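Local coordinates for sensor protein PfeS (Pseudomonas aeruginosa, PDB 3KYZ) that belongs to the PfeR/PfeS two-component system as a membrane histidine kinase that may phosphorylate PfeR, and is seen here as its sensor domain alone, at residues 53-58 and 114-119; 84-89 and 99-104; 41-46 and 67-72; 29-34 and 106-111. All coordinates share one frame; numbering follows the deposited sequence.

In the fold
Contact 1 pairs two strands of the antiparallel sheet of the sensor domain, an outer strand and strand 113-117. Contact 2 adds a loop by a single bridge, at the edge of strand 100-104 away from strand 113-117. Both are buried, and both rest on main-chain hydrogen bonds with apolar side chains beside them. Contacts 3 and 4 both use helix 17-53 and lie farther from the chain centre. Contact 3 is partly buried and contact 4 is at the surface. In each, one glutamate of the helix takes hydrogen bonds from a loop, and water completes the link. R46 of contact 3 also bonds to V57 O of contact 1.

Contact 1: 53-58 and 114-119; sequences EDTWVA and LVIQLP
An antiparallel strand pairing joins V57 and A58 to I116 and V115 in the buried sheet, where the chain leaves helix 17-53. A58 and V115 are the hydrogen-bonded pair. A58 N gives to V115 O at 2.9 Å, and V115 N gives to A58 O. V57 and I116 are the non-hydrogen-bonded pair. V57 CG2 lies beside I116 CG1, both side chains on one face of the sheet. V57 CG1 meets L114 CD1 at 3.7 Å. W56 O takes the N-H of Q117 at 2.9 Å. The W56 ring meets V115 CG1 with its CZ3 edge at 3.6 Å. Before strand 57-60, T55 OG1 is anti to the backbone N (chi1 -165°) and gives to Q117 O at 2.7 Å from above the carbonyl plane. T55 CG2 packs on I116 CG1. Water 1 joins T55 OG1 to L118 O, and water 2 joins W56 N to Q117 OE1. Q117 NE2 bonds to L98 O. The pairing thus passes from main-chain bonds to hydroxyl and water bonds.

Contact 2: 84-89 and 99-104; sequences RKLDWP and PYVSIE
R84 meets strand 100-104 through its backbone and has the most surface buried here. Its N gives to Y100 O at 2.9 Å. Its O takes the N-H of S102, also at 2.9 Å. These two bonds form a single bridge, R84 with V101, on the side of the strand away from strand 113-117. V101 CA also points its hydrogen at R84 O. The R84 side chain packs CG on P99 CB at 4.0 Å, then turns away. Bends about CB-CG (chi2 -66°) and CG-CD (chi3 -71°) turn the chain back toward P89. NE and NH2 both give to P89 O, which lies in the guanidinium plane. This ties R84 to the end of its own segment. One guanidinium face carries W88 CE3, and the second subunit packs L94 on R84.

L86 comes next in buried area. It is the second residue of the type I turn from K85 to W88. The L86 side chain crosses that of V101 at about a right angle, with L86 CD2 3.7 Å from V101 CG1. Its CD1 meets CG1 and CG2 of I103, each at 4.0 Å. L23 of helix 17-53 touches both L86 and I103. Water 3 accepts from L86 N and gives to S102 O at 2.7 Å, carrying the pairing one step further.

The chemistry implies a loop held to the strand edge by two main-chain bonds and one water, with L86 packed on V101 and I103 beside them.

Contact 3: 41-46 and 67-72; sequences GAERFR and LGSTPL
Helix 17-53 runs past an irregular loop here, and the closest CA atoms are those of E43 and G68, 4.4 Å apart. In this sensor domain the loop lies between strand 57-60 and helix 74-77. G68 has no side chain, and its CA sits 3.6 Å from E43 OE1.

A42 presents CB to the loop, 3.8 Å from L67 O. E43 has the most surface buried here. Its CG is anti to the backbone N (chi1 -174°), and the chain then bends at chi2. OE1 takes the N-H of T70 at 3.1 Å. OE2 takes the hydroxyl of T70 at 2.7 Å. Both donors lie above the carboxylate plane. The two bonds hold T70 by its main chain and its side chain together. S69 OG rests 3.4 Å from E43 CD.

R46 reaches toward the loop, extended from CG to NE. It makes a salt bridge to E76 through NH2, and its NE bonds to V57 O. L72 CD2 lies 4.0 Å from R46 NH2. Water 5 links R46 NH1 to P71 O. Water 4 joins three groups: it gives to E43 OE1 and T70 O, and accepts from R46 NH1 at 2.9 Å.

Contact 4: 29-34 and 106-111; sequences QAEDAW and PGHPEQ
A carboxylate of helix 17-53 holds the turn that joins strand 100-104 to strand 113-117. E31 is the residue, and it has the most surface buried here. Its chain is extended, with CG anti to the backbone N (chi1 -179°). The two oxygens take successive main-chain N-H groups. G107 N gives to OE1 at 2.8 Å, with an angle of 160° at the hydrogen. H108 N gives to OE2 at 2.8 Å, and this bond is more bent, at 138°. Each oxygen uses its syn lone pair. P106 packs its CD on OE1 at 3.2 Å. The P106 and E31 side chains run antiparallel where they meet.

A second touch lies one helix turn on. Q111 OE1 approaches the W34 ring at its edge, in plane, 3.6 Å from NE1. Water 6 gives to both E31 OE2 and Q111 OE1. The bonds should favour a charged E31, since two main-chain N-H groups donate to its carboxylate.

Contact 1: 53-58 and 114-119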
loop_
_atom_site.group_PDB
_atom_site.type_symbol
_atom_site.label_atom_id
_atom_site.label_comp_id
_atom_site.label_asym_id
_atom_site.label_seq_id
_atom_site.Cartn_x
_atom_site.Cartn_y
_atom_site.Cartn_z
ATOM N N GLU A 53 4.568 -21.156 -7.080
ATOM C CA GLU A 53 3.616 -20.413 -7.902
ATOM C C GLU A 53 4.298 -19.532 -8.938
ATOM O O GLU A 53 3.629 -18.813 -9.682
ATOM C CB GLU A 53 2.698 -19.567 -7.015
ATOM C CG GLU A 53 1.711 -20.389 -6.194
ATOM C CD GLU A 53 0.597 -20.987 -7.027
ATOM O OE1 GLU A 53 0.499 -20.672 -8.237
ATOM O OE2 GLU A 53 -0.192 -21.775 -6.459
ATOM N N ASP A 54 5.626 -19.586 -8.973
ATOM C CA ASP A 54 6.417 -18.825 -9.934
ATOM C C ASP A 54 5.980 -17.364 -9.941
ATOM O O ASP A 54 5.670 -16.794 -10.990
ATOM C CB ASP A 54 6.289 -19.435 -11.338
ATOM C CG ASP A 54 7.276 -18.839 -12.325
ATOM O OD1 ASP A 54 8.324 -18.319 -11.880
ATOM O OD2 ASP A 54 7.006 -18.897 -13.546
ATOM N N THR A 55 5.955 -16.759 -8.758
ATOM C CA THR A 55 5.464 -15.399 -8.629
ATOM C C THR A 55 6.049 -14.741 -7.388
ATOM O O THR A 55 6.531 -15.427 -6.473
ATOM C CB THR A 55 3.922 -15.375 -8.558
ATOM O OG1 THR A 55 3.455 -14.041 -8.789
ATOM C CG2 THR A 55 3.419 -15.868 -7.204
ATOM N N TRP A 56 6.021 -13.414 -7.359
ATOM C CA TRP A 56 6.536 -12.686 -6.206
ATOM C C TRP A 56 5.636 -12.880 -4.981
ATOM O O TRP A 56 4.412 -12.826 -5.079
ATOM C CB TRP A 56 6.688 -11.201 -6.523
ATOM C CG TRP A 56 7.362 -10.436 -5.418
ATOM C CD1 TRP A 56 8.704 -10.366 -5.171
ATOM C CD2 TRP A 56 6.728 -9.638 -4.412
ATOM N NE1 TRP A 56 8.945 -9.566 -4.078
ATOM C CE2 TRP A 56 7.748 -9.112 -3.590
ATOM C CE3 TRP A 56 5.398 -9.317 -4.126
ATOM C CZ2 TRP A 56 7.479 -8.278 -2.507
ATOM C CZ3 TRP A 56 5.134 -8.491 -3.057
ATOM C CH2 TRP A 56 6.170 -7.977 -2.258
ATOM N N VAL A 57 6.265 -13.087 -3.827
ATOM C CA VAL A 57 5.553 -13.297 -2.576
ATOM C C VAL A 57 6.252 -12.510 -1.477
ATOM O O VAL A 57 7.482 -12.387 -1.489
ATOM C CB VAL A 57 5.560 -14.801 -2.183
ATOM C CG1 VAL A 57 5.012 -14.994 -0.773
ATOM C CG2 VAL A 57 4.777 -15.613 -3.200
ATOM N N ALA A 58 5.479 -11.972 -0.535
ATOM C CA ALA A 58 6.056 -11.394 0.680
ATOM C C ALA A 58 5.142 -11.662 1.870
ATOM O O ALA A 58 3.925 -11.764 1.706
ATOM C CB ALA A 58 6.294 -9.885 0.521
ATOM N N LEU A 114 -0.177 -11.999 4.029
ATOM C CA LEU A 114 0.489 -12.551 2.862
ATOM C C LEU A 114 0.217 -11.624 1.684
ATOM O O LEU A 114 -0.922 -11.195 1.470
ATOM C CB LEU A 114 -0.062 -13.948 2.555
ATOM C CG LEU A 114 0.399 -14.581 1.235
ATOM C CD1 LEU A 114 1.892 -14.827 1.254
ATOM C CD2 LEU A 114 -0.347 -15.885 0.972
ATOM N N VAL A 115 1.269 -11.286 0.942
ATOM C CA VAL A 115 1.115 -10.590 -0.327
ATOM C C VAL A 115 1.626 -11.516 -1.430
ATOM O O VAL A 115 2.727 -12.066 -1.338
ATOM C CB VAL A 115 1.884 -9.255 -0.355
ATOM C CG1 VAL A 115 1.742 -8.585 -1.730
ATOM C CG2 VAL A 115 1.373 -8.334 0.743
ATOM N N ILE A 116 0.813 -11.712 -2.459
ATOM C CA ILE A 116 1.213 -12.552 -3.580
ATOM C C ILE A 116 0.841 -11.853 -4.876
ATOM O O ILE A 116 -0.291 -11.403 -5.031
ATOM C CB ILE A 116 0.588 -13.976 -3.485
ATOM C CG1 ILE A 116 1.058 -14.867 -4.639
ATOM C CG2 ILE A 116 -0.942 -13.925 -3.421
ATOM C CD1 ILE A 116 0.813 -16.350 -4.365
ATOM N N GLN A 117 1.792 -11.726 -5.794
ATOM C CA GLN A 117 1.430 -11.215 -7.110
ATOM C C GLN A 117 0.614 -12.309 -7.794
ATOM O O GLN A 117 1.019 -13.470 -7.826
ATOM C CB GLN A 117 2.646 -10.846 -7.958
ATOM C CG GLN A 117 2.237 -10.115 -9.237
ATOM C CD GLN A 117 3.386 -9.421 -9.941
ATOM O OE1 GLN A 117 4.541 -9.822 -9.815
ATOM N NE2 GLN A 117 3.070 -8.362 -10.688
ATOM N N LEU A 118 -0.552 -11.948 -8.310
ATOM C CA LEU A 118 -1.478 -12.948 -8.840
ATOM C C LEU A 118 -0.807 -13.806 -9.906
ATOM O O LEU A 118 -0.271 -13.275 -10.868
ATOM C CB LEU A 118 -2.706 -12.265 -9.446
ATOM C CG LEU A 118 -3.852 -13.220 -9.775
ATOM C CD1 LEU A 118 -4.494 -13.738 -8.493
ATOM C CD2 LEU A 118 -4.877 -12.529 -10.648
ATOM N N PRO A 119 -0.827 -15.139 -9.739
ATOM C CA PRO A 119 -0.320 -15.993 -10.822
ATOM C C PRO A 119 -1.103 -15.767 -12.113
ATOM O O PRO A 119 -2.325 -15.633 -12.080
ATOM C CB PRO A 119 -0.572 -17.411 -10.296
ATOM C CG PRO A 119 -0.522 -17.265 -8.814
ATOM C CD PRO A 119 -1.168 -15.918 -8.534
HETATM O O HOH W 1 2.489 -13.206 -11.194
HETATM O O HOH W 2 5.937 -12.165 -10.047
#

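Contact 2: 84-89 and 99-104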
loop_
_atom_site.group_PDB
_atom_site.type_symbol
_atom_site.label_atom_id
_atom_site.label_comp_id
_atom_site.label_asym_id
_atom_site.label_seq_id
_atom_site.Cartn_x
_atom_site.Cartn_y
_atom_site.Cartn_z
ATOM N N ARG A 84 -4.897 -5.413 -4.122
ATOM C CA ARG A 84 -6.297 -5.821 -4.222
ATOM C C ARG A 84 -6.590 -6.920 -3.212
ATOM O O ARG A 84 -5.733 -7.773 -2.953
ATOM C CB ARG A 84 -6.610 -6.362 -5.624
ATOM C CG ARG A 84 -6.092 -5.511 -6.773
ATOM C CD ARG A 84 -6.782 -4.158 -6.826
ATOM N NE ARG A 84 -8.169 -4.285 -7.261
ATOM C CZ ARG A 84 -9.078 -3.321 -7.164
ATOM N NH1 ARG A 84 -8.751 -2.143 -6.640
ATOM N NH2 ARG A 84 -10.317 -3.535 -7.591
ATOM N N LYS A 85 -7.794 -6.915 -2.647
ATOM C CA LYS A 85 -8.240 -8.035 -1.820
ATOM C C LYS A 85 -8.857 -9.126 -2.686
ATOM O O LYS A 85 -9.233 -8.881 -3.835
ATOM C CB LYS A 85 -9.229 -7.574 -0.750
ATOM C CG LYS A 85 -8.598 -6.689 0.320
ATOM C CD LYS A 85 -9.568 -6.465 1.462
ATOM C CE LYS A 85 -9.003 -5.495 2.489
ATOM N NZ LYS A 85 -9.944 -5.285 3.623
ATOM N N LEU A 86 -8.963 -10.329 -2.130
ATOM C CA LEU A 86 -9.371 -11.499 -2.909
ATOM C C LEU A 86 -10.728 -11.357 -3.598
ATOM O O LEU A 86 -10.951 -11.964 -4.650
ATOM C CB LEU A 86 -9.371 -12.754 -2.039
ATOM C CG LEU A 86 -7.986 -13.327 -1.723
ATOM C CD1 LEU A 86 -8.071 -14.390 -0.636
ATOM C CD2 LEU A 86 -7.342 -13.893 -2.980
ATOM N N ASP A 87 -11.638 -10.587 -3.008
ATOM C CA ASP A 87 -12.978 -10.459 -3.587
ATOM C C ASP A 87 -13.199 -9.174 -4.377
ATOM O O ASP A 87 -14.336 -8.831 -4.720
ATOM C CB ASP A 87 -14.066 -10.645 -2.529
ATOM C CG ASP A 87 -13.977 -9.640 -1.409
ATOM O OD1 ASP A 87 -12.921 -8.984 -1.255
ATOM O OD2 ASP A 87 -14.977 -9.516 -0.668
ATOM N N TRP A 88 -12.113 -8.469 -4.675
ATOM C CA TRP A 88 -12.196 -7.244 -5.454
ATOM C C TRP A 88 -12.004 -7.542 -6.936
ATOM O O TRP A 88 -11.403 -8.550 -7.295
ATOM C CB TRP A 88 -11.118 -6.253 -5.000
ATOM C CG TRP A 88 -11.301 -5.720 -3.613
ATOM C CD1 TRP A 88 -12.265 -6.074 -2.701
ATOM C CD2 TRP A 88 -10.495 -4.721 -2.978
ATOM N NE1 TRP A 88 -12.098 -5.351 -1.536
ATOM C CE2 TRP A 88 -11.014 -4.522 -1.681
ATOM C CE3 TRP A 88 -9.378 -3.981 -3.380
ATOM C CZ2 TRP A 88 -10.460 -3.607 -0.789
ATOM C CZ3 TRP A 88 -8.823 -3.077 -2.489
ATOM C CH2 TRP A 88 -9.370 -2.895 -1.208
ATOM N N PRO A 89 -12.493 -6.650 -7.809
ATOM C CA PRO A 89 -12.229 -6.831 -9.242
ATOM C C PRO A 89 -10.725 -6.892 -9.523
ATOM O O PRO A 89 -9.956 -6.180 -8.875
ATOM C CB PRO A 89 -12.836 -5.573 -9.877
ATOM C CG PRO A 89 -13.819 -5.065 -8.870
ATOM C CD PRO A 89 -13.261 -5.427 -7.527
ATOM N N PRO A 99 -1.894 -8.003 -10.688
ATOM C CA PRO A 99 -2.171 -7.341 -9.405
ATOM C C PRO A 99 -1.420 -7.969 -8.232
ATOM O O PRO A 99 -1.171 -9.180 -8.225
ATOM C CB PRO A 99 -3.673 -7.574 -9.197
ATOM C CG PRO A 99 -4.207 -8.001 -10.509
ATOM C CD PRO A 99 -3.092 -8.615 -11.284
ATOM N N TYR A 100 -1.074 -7.147 -7.248
ATOM C CA TYR A 100 -0.568 -7.666 -5.980
ATOM C C TYR A 100 -1.748 -7.870 -5.050
ATOM O O TYR A 100 -2.506 -6.935 -4.784
ATOM C CB TYR A 100 0.467 -6.721 -5.364
ATOM C CG TYR A 100 1.711 -6.636 -6.209
ATOM C CD1 TYR A 100 2.720 -7.583 -6.085
ATOM C CD2 TYR A 100 1.868 -5.621 -7.144
ATOM C CE1 TYR A 100 3.854 -7.524 -6.869
ATOM C CE2 TYR A 100 2.987 -5.551 -7.928
ATOM C CZ TYR A 100 3.982 -6.504 -7.790
ATOM O OH TYR A 100 5.100 -6.425 -8.567
ATOM N N VAL A 101 -1.914 -9.103 -4.583
ATOM C CA VAL A 101 -3.056 -9.465 -3.762
ATOM C C VAL A 101 -2.665 -9.494 -2.288
ATOM O O VAL A 101 -1.673 -10.125 -1.911
ATOM C CB VAL A 101 -3.619 -10.837 -4.185
ATOM C CG1 VAL A 101 -4.842 -11.197 -3.349
ATOM C CG2 VAL A 101 -3.954 -10.829 -5.675
ATOM N N SER A 102 -3.444 -8.785 -1.471
ATOM C CA SER A 102 -3.220 -8.672 -0.036
ATOM C C SER A 102 -4.191 -9.587 0.699
ATOM O O SER A 102 -5.407 -9.484 0.517
ATOM C CB SER A 102 -3.481 -7.231 0.399
ATOM O OG SER A 102 -3.354 -7.064 1.798
ATOM N N ILE A 103 -3.659 -10.482 1.524
ATOM C CA ILE A 103 -4.490 -11.445 2.249
ATOM C C ILE A 103 -4.084 -11.487 3.721
ATOM O O ILE A 103 -3.003 -11.971 4.073
ATOM C CB ILE A 103 -4.387 -12.870 1.655
ATOM C CG1 ILE A 103 -4.494 -12.851 0.123
ATOM C CG2 ILE A 103 -5.451 -13.781 2.284
ATOM C CD1 ILE A 103 -4.039 -14.161 -0.550
ATOM N N GLU A 104 -4.949 -10.971 4.585
ATOM C CA GLU A 104 -4.642 -10.896 6.009
ATOM C C GLU A 104 -4.371 -12.277 6.593
ATOM O O GLU A 104 -4.977 -13.268 6.182
ATOM C CB GLU A 104 -5.810 -10.251 6.767
ATOM C CG GLU A 104 -7.066 -11.134 6.822
ATOM C CD GLU A 104 -8.231 -10.491 7.575
ATOM O OE1 GLU A 104 -8.191 -9.270 7.806
ATOM O OE2 GLU A 104 -9.193 -11.211 7.930
HETATM O O HOH W 3 -7.867 -10.654 0.466
#

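Contact 3: 41-46 and 67-72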
loop_
_atom_site.group_PDB
_atom_site.type_symbol
_atom_site.label_atom_id
_atom_site.label_comp_id
_atom_site.label_asym_id
_atom_site.label_seq_id
_atom_site.Cartn_x
_atom_site.Cartn_y
_atom_site.Cartn_z
ATOM N N GLY A 41 10.826 -18.969 9.703
ATOM C CA GLY A 41 9.693 -19.652 9.104
ATOM C C GLY A 41 9.051 -18.831 8.001
ATOM O O GLY A 41 8.687 -19.355 6.951
ATOM N N ALA A 42 8.917 -17.531 8.230
ATOM C CA ALA A 42 8.374 -16.649 7.207
ATOM C C ALA A 42 9.281 -16.635 5.975
ATOM O O ALA A 42 8.805 -16.629 4.838
ATOM C CB ALA A 42 8.196 -15.245 7.761
ATOM N N GLU A 43 10.588 -16.644 6.204
ATOM C CA GLU A 43 11.551 -16.597 5.110
ATOM C C GLU A 43 11.445 -17.858 4.253
ATOM O O GLU A 43 11.361 -17.788 3.027
ATOM C CB GLU A 43 12.970 -16.447 5.659
ATOM C CG GLU A 43 14.028 -16.243 4.591
ATOM C CD GLU A 43 14.019 -14.838 4.028
ATOM O OE1 GLU A 43 13.308 -13.975 4.587
ATOM O OE2 GLU A 43 14.733 -14.594 3.030
ATOM N N ARG A 44 11.435 -19.016 4.903
ATOM C CA ARG A 44 11.336 -20.271 4.170
ATOM C C ARG A 44 10.007 -20.382 3.435
ATOM O O ARG A 44 9.971 -20.819 2.281
ATOM C CB ARG A 44 11.542 -21.472 5.092
ATOM C CG ARG A 44 11.534 -22.803 4.355
ATOM C CD ARG A 44 11.987 -23.937 5.258
ATOM N NE ARG A 44 11.250 -23.949 6.516
ATOM C CZ ARG A 44 10.065 -24.523 6.683
ATOM N NH1 ARG A 44 9.472 -24.481 7.869
ATOM N NH2 ARG A 44 9.473 -25.139 5.667
ATOM N N PHE A 45 8.922 -19.973 4.088
ATOM C CA PHE A 45 7.611 -20.047 3.452
ATOM C C PHE A 45 7.555 -19.166 2.203
ATOM O O PHE A 45 7.061 -19.575 1.156
ATOM C CB PHE A 45 6.485 -19.667 4.419
ATOM C CG PHE A 45 5.129 -19.763 3.802
ATOM C CD1 PHE A 45 4.436 -20.963 3.810
ATOM C CD2 PHE A 45 4.566 -18.670 3.159
ATOM C CE1 PHE A 45 3.189 -21.060 3.216
ATOM C CE2 PHE A 45 3.319 -18.767 2.563
ATOM C CZ PHE A 45 2.629 -19.959 2.593
ATOM N N ARG A 46 8.058 -17.949 2.327
ATOM C CA ARG A 46 8.096 -17.023 1.211
ATOM C C ARG A 46 8.822 -17.625 0.001
ATOM O O ARG A 46 8.333 -17.579 -1.131
ATOM C CB ARG A 46 8.791 -15.738 1.659
ATOM C CG ARG A 46 9.009 -14.776 0.561
ATOM C CD ARG A 46 9.825 -13.593 1.024
ATOM N NE ARG A 46 9.714 -12.581 0.001
ATOM C CZ ARG A 46 10.415 -11.461 -0.057
ATOM N NH1 ARG A 46 11.321 -11.167 0.873
ATOM N NH2 ARG A 46 10.198 -10.638 -1.069
ATOM N N LEU A 67 8.297 -9.759 7.400
ATOM C CA LEU A 67 8.345 -10.625 8.578
ATOM C C LEU A 67 9.485 -11.636 8.495
ATOM O O LEU A 67 9.834 -12.264 9.492
ATOM C CB LEU A 67 7.021 -11.376 8.761
ATOM C CG LEU A 67 5.807 -10.531 9.171
ATOM C CD1 LEU A 67 4.537 -11.380 9.176
ATOM C CD2 LEU A 67 6.031 -9.863 10.520
ATOM N N GLY A 68 10.051 -11.808 7.304
ATOM C CA GLY A 68 11.176 -12.709 7.129
ATOM C C GLY A 68 12.503 -12.090 7.532
ATOM O O GLY A 68 12.561 -10.943 7.992
ATOM N N SER A 69 13.577 -12.853 7.365
ATOM C CA SER A 69 14.905 -12.375 7.734
ATOM C C SER A 69 15.490 -11.427 6.688
ATOM O O SER A 69 16.397 -10.654 6.987
ATOM C CB SER A 69 15.859 -13.549 7.987
ATOM O OG SER A 69 15.863 -14.434 6.883
ATOM N N THR A 70 14.972 -11.483 5.464
ATOM C CA THR A 70 15.455 -10.610 4.401
ATOM C C THR A 70 14.522 -9.411 4.284
ATOM O O THR A 70 13.331 -9.587 4.054
ATOM C CB THR A 70 15.496 -11.341 3.042
ATOM O OG1 THR A 70 16.361 -12.487 3.127
ATOM C CG2 THR A 70 15.998 -10.404 1.935
ATOM N N PRO A 71 15.054 -8.191 4.445
ATOM C CA PRO A 71 14.187 -7.012 4.350
ATOM C C PRO A 71 13.710 -6.771 2.926
ATOM O O PRO A 71 14.323 -7.241 1.955
ATOM C CB PRO A 71 15.087 -5.847 4.783
ATOM C CG PRO A 71 16.464 -6.359 4.830
ATOM C CD PRO A 71 16.474 -7.848 4.645
ATOM N N LEU A 72 12.612 -6.038 2.798
ATOM C CA LEU A 72 12.134 -5.643 1.482
ATOM C C LEU A 72 13.010 -4.539 0.925
ATOM O O LEU A 72 13.399 -3.622 1.647
ATOM C CB LEU A 72 10.701 -5.124 1.573
ATOM C CG LEU A 72 9.658 -6.125 2.065
ATOM C CD1 LEU A 72 8.271 -5.520 1.962
ATOM C CD2 LEU A 72 9.753 -7.419 1.255
HETATM O O HOH W 4 11.873 -11.848 3.622
HETATM O O HOH W 5 13.112 -9.061 0.096
#

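Contact 4: 29-34 and 106-111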
loop_
_atom_site.group_PDB
_atom_site.type_symbol
_atom_site.label_atom_id
_atom_site.label_comp_id
_atom_site.label_asym_id
_atom_site.label_seq_id
_atom_site.Cartn_x
_atom_site.Cartn_y
_atom_site.Cartn_z
ATOM N N GLN A 29 -1.481 -20.757 5.874
ATOM C CA GLN A 29 -0.187 -21.437 5.964
ATOM C C GLN A 29 0.930 -20.454 6.300
ATOM O O GLN A 29 1.832 -20.770 7.072
ATOM C CB GLN A 29 0.168 -22.141 4.654
ATOM C CG GLN A 29 -0.735 -23.287 4.266
ATOM C CD GLN A 29 -0.238 -23.967 3.017
ATOM O OE1 GLN A 29 0.965 -24.211 2.868
ATOM N NE2 GLN A 29 -1.149 -24.273 2.106
ATOM N N ALA A 30 0.876 -19.267 5.701
ATOM C CA ALA A 30 1.873 -18.229 5.965
ATOM C C ALA A 30 1.857 -17.848 7.443
ATOM O O ALA A 30 2.908 -17.746 8.087
ATOM C CB ALA A 30 1.596 -16.998 5.107
ATOM N N GLU A 31 0.661 -17.618 7.973
ATOM C CA GLU A 31 0.534 -17.272 9.382
ATOM C C GLU A 31 1.078 -18.388 10.268
ATOM O O GLU A 31 1.766 -18.126 11.260
ATOM C CB GLU A 31 -0.918 -16.992 9.755
ATOM C CG GLU A 31 -1.081 -16.612 11.224
ATOM C CD GLU A 31 -2.499 -16.259 11.586
ATOM O OE1 GLU A 31 -3.430 -16.811 10.965
ATOM O OE2 GLU A 31 -2.686 -15.424 12.492
ATOM N N ASP A 32 0.740 -19.629 9.928
ATOM C CA ASP A 32 1.186 -20.771 10.721
ATOM C C ASP A 32 2.716 -20.826 10.753
ATOM O O ASP A 32 3.310 -21.104 11.797
ATOM C CB ASP A 32 0.639 -22.085 10.146
ATOM C CG ASP A 32 -0.851 -22.285 10.409
ATOM O OD1 ASP A 32 -1.452 -21.524 11.197
ATOM O OD2 ASP A 32 -1.425 -23.228 9.825
ATOM N N ALA A 33 3.351 -20.566 9.610
ATOM C CA ALA A 33 4.812 -20.587 9.534
ATOM C C ALA A 33 5.421 -19.488 10.412
ATOM O O ALA A 33 6.374 -19.724 11.161
ATOM C CB ALA A 33 5.275 -20.446 8.080
ATOM N N TRP A 34 4.857 -18.289 10.323
ATOM C CA TRP A 34 5.268 -17.173 11.171
ATOM C C TRP A 34 5.099 -17.503 12.653
ATOM O O TRP A 34 6.015 -17.300 13.458
ATOM C CB TRP A 34 4.476 -15.902 10.808
ATOM C CG TRP A 34 4.532 -14.827 11.886
ATOM C CD1 TRP A 34 3.507 -14.425 12.704
ATOM C CD2 TRP A 34 5.668 -14.037 12.250
ATOM N NE1 TRP A 34 3.942 -13.431 13.559
ATOM C CE2 TRP A 34 5.265 -13.176 13.298
ATOM C CE3 TRP A 34 6.989 -13.981 11.801
ATOM C CZ2 TRP A 34 6.140 -12.274 13.900
ATOM C CZ3 TRP A 34 7.856 -13.086 12.395
ATOM C CH2 TRP A 34 7.430 -12.240 13.438
ATOM N N PRO A 106 -5.292 -15.001 8.878
ATOM C CA PRO A 106 -6.681 -15.193 9.321
ATOM C C PRO A 106 -6.879 -15.206 10.840
ATOM O O PRO A 106 -7.894 -14.697 11.326
ATOM C CB PRO A 106 -7.055 -16.552 8.710
ATOM C CG PRO A 106 -5.738 -17.269 8.539
ATOM C CD PRO A 106 -4.777 -16.170 8.140
ATOM N N GLY A 107 -5.935 -15.767 11.586
ATOM C CA GLY A 107 -6.079 -15.846 13.032
ATOM C C GLY A 107 -5.884 -14.506 13.720
ATOM O O GLY A 107 -6.665 -14.108 14.586
ATOM N N HIS A 108 -4.820 -13.814 13.338
ATOM C CA HIS A 108 -4.500 -12.520 13.923
ATOM C C HIS A 108 -4.068 -11.565 12.817
ATOM O O HIS A 108 -2.878 -11.395 12.566
ATOM C CB HIS A 108 -3.403 -12.673 14.980
ATOM C CG HIS A 108 -3.838 -13.444 16.189
ATOM N ND1 HIS A 108 -4.638 -12.899 17.171
ATOM C CD2 HIS A 108 -3.588 -14.718 16.571
ATOM C CE1 HIS A 108 -4.862 -13.805 18.106
ATOM N NE2 HIS A 108 -4.238 -14.920 17.764
ATOM N N PRO A 109 -5.046 -10.940 12.149
ATOM C CA PRO A 109 -4.763 -10.059 11.012
ATOM C C PRO A 109 -3.845 -8.908 11.414
ATOM O O PRO A 109 -3.114 -8.385 10.572
ATOM C CB PRO A 109 -6.143 -9.513 10.626
ATOM C CG PRO A 109 -7.123 -10.453 11.208
ATOM C CD PRO A 109 -6.486 -11.091 12.406
ATOM N N GLU A 110 -3.885 -8.515 12.684
ATOM C CA GLU A 110 -3.049 -7.410 13.138
ATOM C C GLU A 110 -1.557 -7.762 13.159
ATOM O O GLU A 110 -0.711 -6.874 13.266
ATOM C CB GLU A 110 -3.502 -6.892 14.510
ATOM C CG GLU A 110 -3.050 -7.734 15.703
ATOM C CD GLU A 110 -3.891 -8.980 15.927
ATOM O OE1 GLU A 110 -4.693 -9.352 15.048
ATOM O OE2 GLU A 110 -3.755 -9.594 17.004
ATOM N N GLN A 111 -1.235 -9.049 13.047
ATOM C CA GLN A 111 0.163 -9.480 13.074
ATOM C C GLN A 111 0.819 -9.456 11.693
ATOM O O GLN A 111 2.043 -9.422 11.573
ATOM C CB GLN A 111 0.298 -10.869 13.694
ATOM C CG GLN A 111 0.021 -10.906 15.187
ATOM C CD GLN A 111 0.110 -12.308 15.756
ATOM O OE1 GLN A 111 0.712 -13.196 15.154
ATOM N NE2 GLN A 111 -0.498 -12.517 16.919
HETATM O O HOH W 6 -0.746 -15.163 14.058
#